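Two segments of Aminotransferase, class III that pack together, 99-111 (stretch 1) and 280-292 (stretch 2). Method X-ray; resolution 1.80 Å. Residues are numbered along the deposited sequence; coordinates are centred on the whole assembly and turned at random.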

# COMPACT_ATOMS: atom_id res chain seq x y z
N GLU B 99 -7.66 19.81 1.73
CA GLU B 99 -8.83 20.12 0.92
C GLU B 99 -9.57 18.85 0.51
O GLU B 99 -10.81 18.82 0.51
N LEU B 100 -8.84 17.79 0.17
CA LEU B 100 -9.48 16.52 -0.17
C LEU B 100 -10.23 15.95 1.02
O LEU B 100 -11.34 15.42 0.87
N ALA B 101 -9.65 16.05 2.22
CA ALA B 101 -10.34 15.55 3.41
C ALA B 101 -11.65 16.30 3.64
O ALA B 101 -12.69 15.68 3.89
N ALA B 102 -11.62 17.63 3.54
CA ALA B 102 -12.85 18.40 3.72
C ALA B 102 -13.88 18.07 2.65
O ALA B 102 -15.08 17.91 2.94
N ARG B 103 -13.44 17.97 1.39
CA ARG B 103 -14.36 17.67 0.30
C ARG B 103 -15.00 16.30 0.48
O ARG B 103 -16.20 16.12 0.23
N LEU B 104 -14.21 15.30 0.90
CA LEU B 104 -14.76 13.98 1.17
C LEU B 104 -15.72 14.00 2.34
O LEU B 104 -16.71 13.26 2.35
N ALA B 105 -15.45 14.84 3.35
CA ALA B 105 -16.41 15.00 4.44
C ALA B 105 -17.74 15.51 3.91
O ALA B 105 -18.81 15.09 4.38
N GLU B 106 -17.70 16.42 2.93
CA GLU B 106 -18.95 16.87 2.32
C GLU B 106 -19.61 15.76 1.51
O GLU B 106 -20.82 15.53 1.63
N LEU B 107 -18.83 15.06 0.68
CA LEU B 107 -19.40 14.10 -0.26
C LEU B 107 -19.94 12.85 0.44
O LEU B 107 -20.99 12.32 0.06
N PHE B 108 -19.24 12.36 1.46
CA PHE B 108 -19.72 11.18 2.17
C PHE B 108 -20.86 11.56 3.11
O PHE B 108 -20.69 12.46 3.94
N PRO B 109 -22.02 10.92 3.00
CA PRO B 109 -23.19 11.35 3.78
C PRO B 109 -22.98 11.18 5.28
O PRO B 109 -22.27 10.28 5.74
N GLY B 110 -23.61 12.06 6.04
CA GLY B 110 -23.64 11.98 7.48
C GLY B 110 -22.32 12.34 8.14
O GLY B 110 -21.47 13.02 7.56
N PRO B 111 -22.12 11.86 9.37
CA PRO B 111 -20.94 12.27 10.14
C PRO B 111 -19.67 11.54 9.74
O PRO B 111 -18.71 11.51 10.51
N VAL B 280 -27.59 2.62 3.60
CA VAL B 280 -26.82 2.22 4.77
C VAL B 280 -25.89 3.36 5.15
O VAL B 280 -25.41 4.11 4.30
N GLN B 281 -25.66 3.51 6.45
CA GLN B 281 -24.77 4.54 6.98
C GLN B 281 -23.67 3.87 7.80
O GLN B 281 -23.87 3.57 8.99
N PRO B 282 -22.52 3.59 7.21
CA PRO B 282 -21.47 2.88 7.94
C PRO B 282 -20.75 3.77 8.94
O PRO B 282 -20.69 4.99 8.80
N ASP B 283 -20.21 3.12 9.97
CA ASP B 283 -19.33 3.82 10.90
C ASP B 283 -17.98 4.10 10.27
O ASP B 283 -17.35 5.12 10.56
N ILE B 284 -17.51 3.20 9.40
CA ILE B 284 -16.24 3.34 8.71
C ILE B 284 -16.45 2.97 7.25
O ILE B 284 -17.17 2.02 6.93
N VAL B 285 -15.83 3.74 6.36
CA VAL B 285 -15.87 3.48 4.92
C VAL B 285 -14.44 3.45 4.40
O VAL B 285 -13.59 4.24 4.85
N THR B 286 -14.16 2.53 3.49
CA THR B 286 -12.86 2.44 2.84
C THR B 286 -13.03 2.67 1.35
O THR B 286 -14.01 2.22 0.75
N PHE B 287 -12.07 3.37 0.75
CA PHE B 287 -12.18 3.71 -0.66
C PHE B 287 -10.80 3.67 -1.30
O PHE B 287 -9.77 3.77 -0.63
N ALA B 288 -10.80 3.52 -2.62
CA ALA B 288 -9.59 3.48 -3.43
C ALA B 288 -10.00 3.52 -4.90
O ALA B 288 -11.14 3.89 -5.21
N LYS B 289 -9.08 3.17 -5.79
CA LYS B 289 -9.41 3.02 -7.21
C LYS B 289 -9.92 4.32 -7.83
O LYS B 289 -9.14 5.21 -8.15
N GLY B 290 -11.24 4.41 -8.00
CA GLY B 290 -11.86 5.49 -8.76
C GLY B 290 -11.61 6.89 -8.23
O GLY B 290 -11.82 7.85 -8.97
N ILE B 291 -11.21 7.02 -6.96
CA ILE B 291 -11.01 8.35 -6.37
C ILE B 291 -10.09 9.21 -7.23
O ILE B 291 -10.28 10.43 -7.35
N THR B 292 -9.08 8.60 -7.85
CA THR B 292 -8.19 9.28 -8.77
C THR B 292 -8.34 8.79 -10.20
O THR B 292 -7.57 9.21 -11.07

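Which side chains fill the space between the helix and the strand? Leu100, Leu104 and Phe108 follow one another at intervals of four residues, so they lie along one side of the helix and the turn that leaves it, and the CA-to-CB bond of each points toward the other stretch. Val285, Phe287 and Ile291 point back at them. On the strand the alternation is plain: Val285 and Phe287 point toward the first stretch, while Thr286 between them points away and has its OG1 hydrogen-bonded elsewhere in the structure. All six inward-facing residues are buried.

How do the aliphatic contacts run along the helix? Leu100, with chi1 t and chi2 p, makes the lightest of them, its CD2 reaching CD1 of Ile291 at 4.5 Å. Ile291 is extended, t at both chi1 and chi2, and its CD1 reaches both leucines, lying also 4.2 Å from CD1 of Leu104. Leu104 adopts the m, t rotamer, and its CD1 touches a second partner as well, approaching CZ of Phe287 at 3.6 Å. That one methyl therefore links the strand's phenylalanine to the isoleucine beyond it. Arg103 and Leu107, on other sides of the same helix, make no contact with the second stretch.

What do the two aromatic rings do? Phe108 is the first residue to leave helical geometry, yet its N still bonds to O of Leu104 at 2.8 Å, which ties it to the last turn. With chi1 m at -84°, its ring lies against Val285. That valine has chi1 p; its CG1 sits over one face of the ring, 4.2 Å from the ring centroid and 17° off the normal, a CH-pi contact, while its CG2 comes within 3.8 Å of CE1 of Phe108. Phe287, also p at chi1, meets Phe108 obliquely: CZ of Phe108 is 3.8 Å from CD1 of Phe287, the centroids are 5.5 Å apart and the planes are inclined at 36°. Its ring is thus in contact with both Phe108 and Leu104.

Where does polarity enter? It enters at the more exposed end, where the chain after the helix passes Gln281. The CA-to-CB bond of Gln281 points sideways, but with chi1 t and chi2 p the amide end comes nearer to the other stretch, and NE2 donates a hydrogen bond to O of Pro109, 3.0 Å long and nearly straight at 169°. This is the one hydrogen bond across the stretches. The same NE2 lies 3.5 Å from CD of Pro111 and 3.7 Å from CA of Gly110, so the amide nestles against the Pro-Gly-Pro turn. Gly110 suits this place twice over: its phi of 73° favours glycine, and an ideal CB there would stand only 2.4 Å from NE2 of Gln281, a clash.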

# COMPACT_ATOMS: atom_id res chain seq x y z
CB GLU B 99 -8.43 20.93 -0.31
CG GLU B 99 -7.84 22.30 0.01
CD GLU B 99 -8.87 23.31 0.47
OE1 GLU B 99 -10.05 22.94 0.64
OE2 GLU B 99 -8.50 24.49 0.66
CB LEU B 100 -8.45 15.52 -0.68
CG LEU B 100 -9.03 14.17 -1.12
CD1 LEU B 100 -9.98 14.35 -2.30
CD2 LEU B 100 -7.92 13.19 -1.46
CB ALA B 101 -9.43 15.66 4.63
CB ALA B 102 -12.53 19.90 3.72
CB ARG B 103 -13.63 17.75 -1.03
CG ARG B 103 -14.53 17.79 -2.24
CD ARG B 103 -13.76 18.24 -3.46
NE ARG B 103 -14.63 18.50 -4.60
CZ ARG B 103 -14.19 18.75 -5.82
NH1 ARG B 103 -12.89 18.75 -6.07
NH2 ARG B 103 -15.05 18.98 -6.81
CB LEU B 104 -13.63 12.98 1.42
CG LEU B 104 -12.77 12.63 0.21
CD1 LEU B 104 -11.72 11.59 0.59
CD2 LEU B 104 -13.62 12.14 -0.95
CB ALA B 105 -15.85 15.95 5.50
CB GLU B 106 -18.70 18.09 1.43
CG GLU B 106 -19.92 18.51 0.63
CD GLU B 106 -19.77 19.87 -0.03
OE1 GLU B 106 -20.31 20.06 -1.14
OE2 GLU B 106 -19.11 20.75 0.56
CB LEU B 107 -18.37 13.72 -1.31
CG LEU B 107 -18.02 14.84 -2.29
CD1 LEU B 107 -16.94 14.40 -3.27
CD2 LEU B 107 -19.26 15.31 -3.03
CB PHE B 108 -18.59 10.51 2.95
CG PHE B 108 -17.75 9.57 2.13
CD1 PHE B 108 -18.25 8.36 1.71
CD2 PHE B 108 -16.45 9.91 1.78
CE1 PHE B 108 -17.48 7.49 0.95
CE2 PHE B 108 -15.67 9.04 1.03
CZ PHE B 108 -16.19 7.83 0.62
CB PRO B 109 -24.31 10.44 3.27
CG PRO B 109 -23.84 9.91 1.96
CD PRO B 109 -22.35 9.83 2.06
CB PRO B 111 -21.34 11.95 11.59
CG PRO B 111 -22.42 10.93 11.49
CD PRO B 111 -23.00 10.94 10.11
CB VAL B 280 -26.05 0.91 4.53
CG1 VAL B 280 -24.72 1.17 3.83
CG2 VAL B 280 -25.85 0.15 5.83
CB GLN B 281 -25.54 5.55 7.84
CG GLN B 281 -24.67 6.63 8.48
CD GLN B 281 -24.18 7.66 7.48
OE1 GLN B 281 -24.78 7.83 6.41
NE2 GLN B 281 -23.11 8.36 7.82
CB PRO B 282 -20.51 2.44 6.82
CG PRO B 282 -20.68 3.47 5.76
CD PRO B 282 -22.12 3.90 5.82
CB ASP B 283 -19.17 3.00 12.18
CG ASP B 283 -20.50 2.56 12.76
OD1 ASP B 283 -21.23 3.41 13.32
OD2 ASP B 283 -20.82 1.36 12.66
CB ILE B 284 -15.14 2.45 9.34
CG1 ILE B 284 -14.96 2.77 10.82
CG2 ILE B 284 -13.83 2.61 8.60
CD1 ILE B 284 -14.07 1.80 11.55
CB VAL B 285 -16.71 4.54 4.17
CG1 VAL B 285 -16.13 5.94 4.36
CG2 VAL B 285 -16.77 4.19 2.71
CB THR B 286 -12.20 1.08 3.09
OG1 THR B 286 -12.98 0.05 2.48
CG2 THR B 286 -12.09 0.81 4.58
CB PHE B 287 -12.82 5.09 -0.88
CG PHE B 287 -12.25 6.17 -0.00
CD1 PHE B 287 -12.75 6.39 1.27
CD2 PHE B 287 -11.23 6.99 -0.47
CE1 PHE B 287 -12.23 7.38 2.07
CE2 PHE B 287 -10.72 7.99 0.33
CZ PHE B 287 -11.22 8.19 1.60
CB ALA B 288 -8.77 2.22 -3.14
CB LYS B 289 -10.44 1.90 -7.39
CG LYS B 289 -9.92 0.51 -7.07
CD LYS B 289 -10.92 -0.56 -7.50
CE LYS B 289 -10.39 -1.96 -7.22
NZ LYS B 289 -9.09 -2.22 -7.90
CB ILE B 291 -10.49 8.23 -4.92
CG1 ILE B 291 -10.44 9.61 -4.27
CG2 ILE B 291 -9.13 7.55 -4.88
CD1 ILE B 291 -10.17 9.57 -2.78
CB THR B 292 -6.73 9.12 -8.33
OG1 THR B 292 -6.43 7.73 -8.18
CG2 THR B 292 -6.48 9.83 -7.02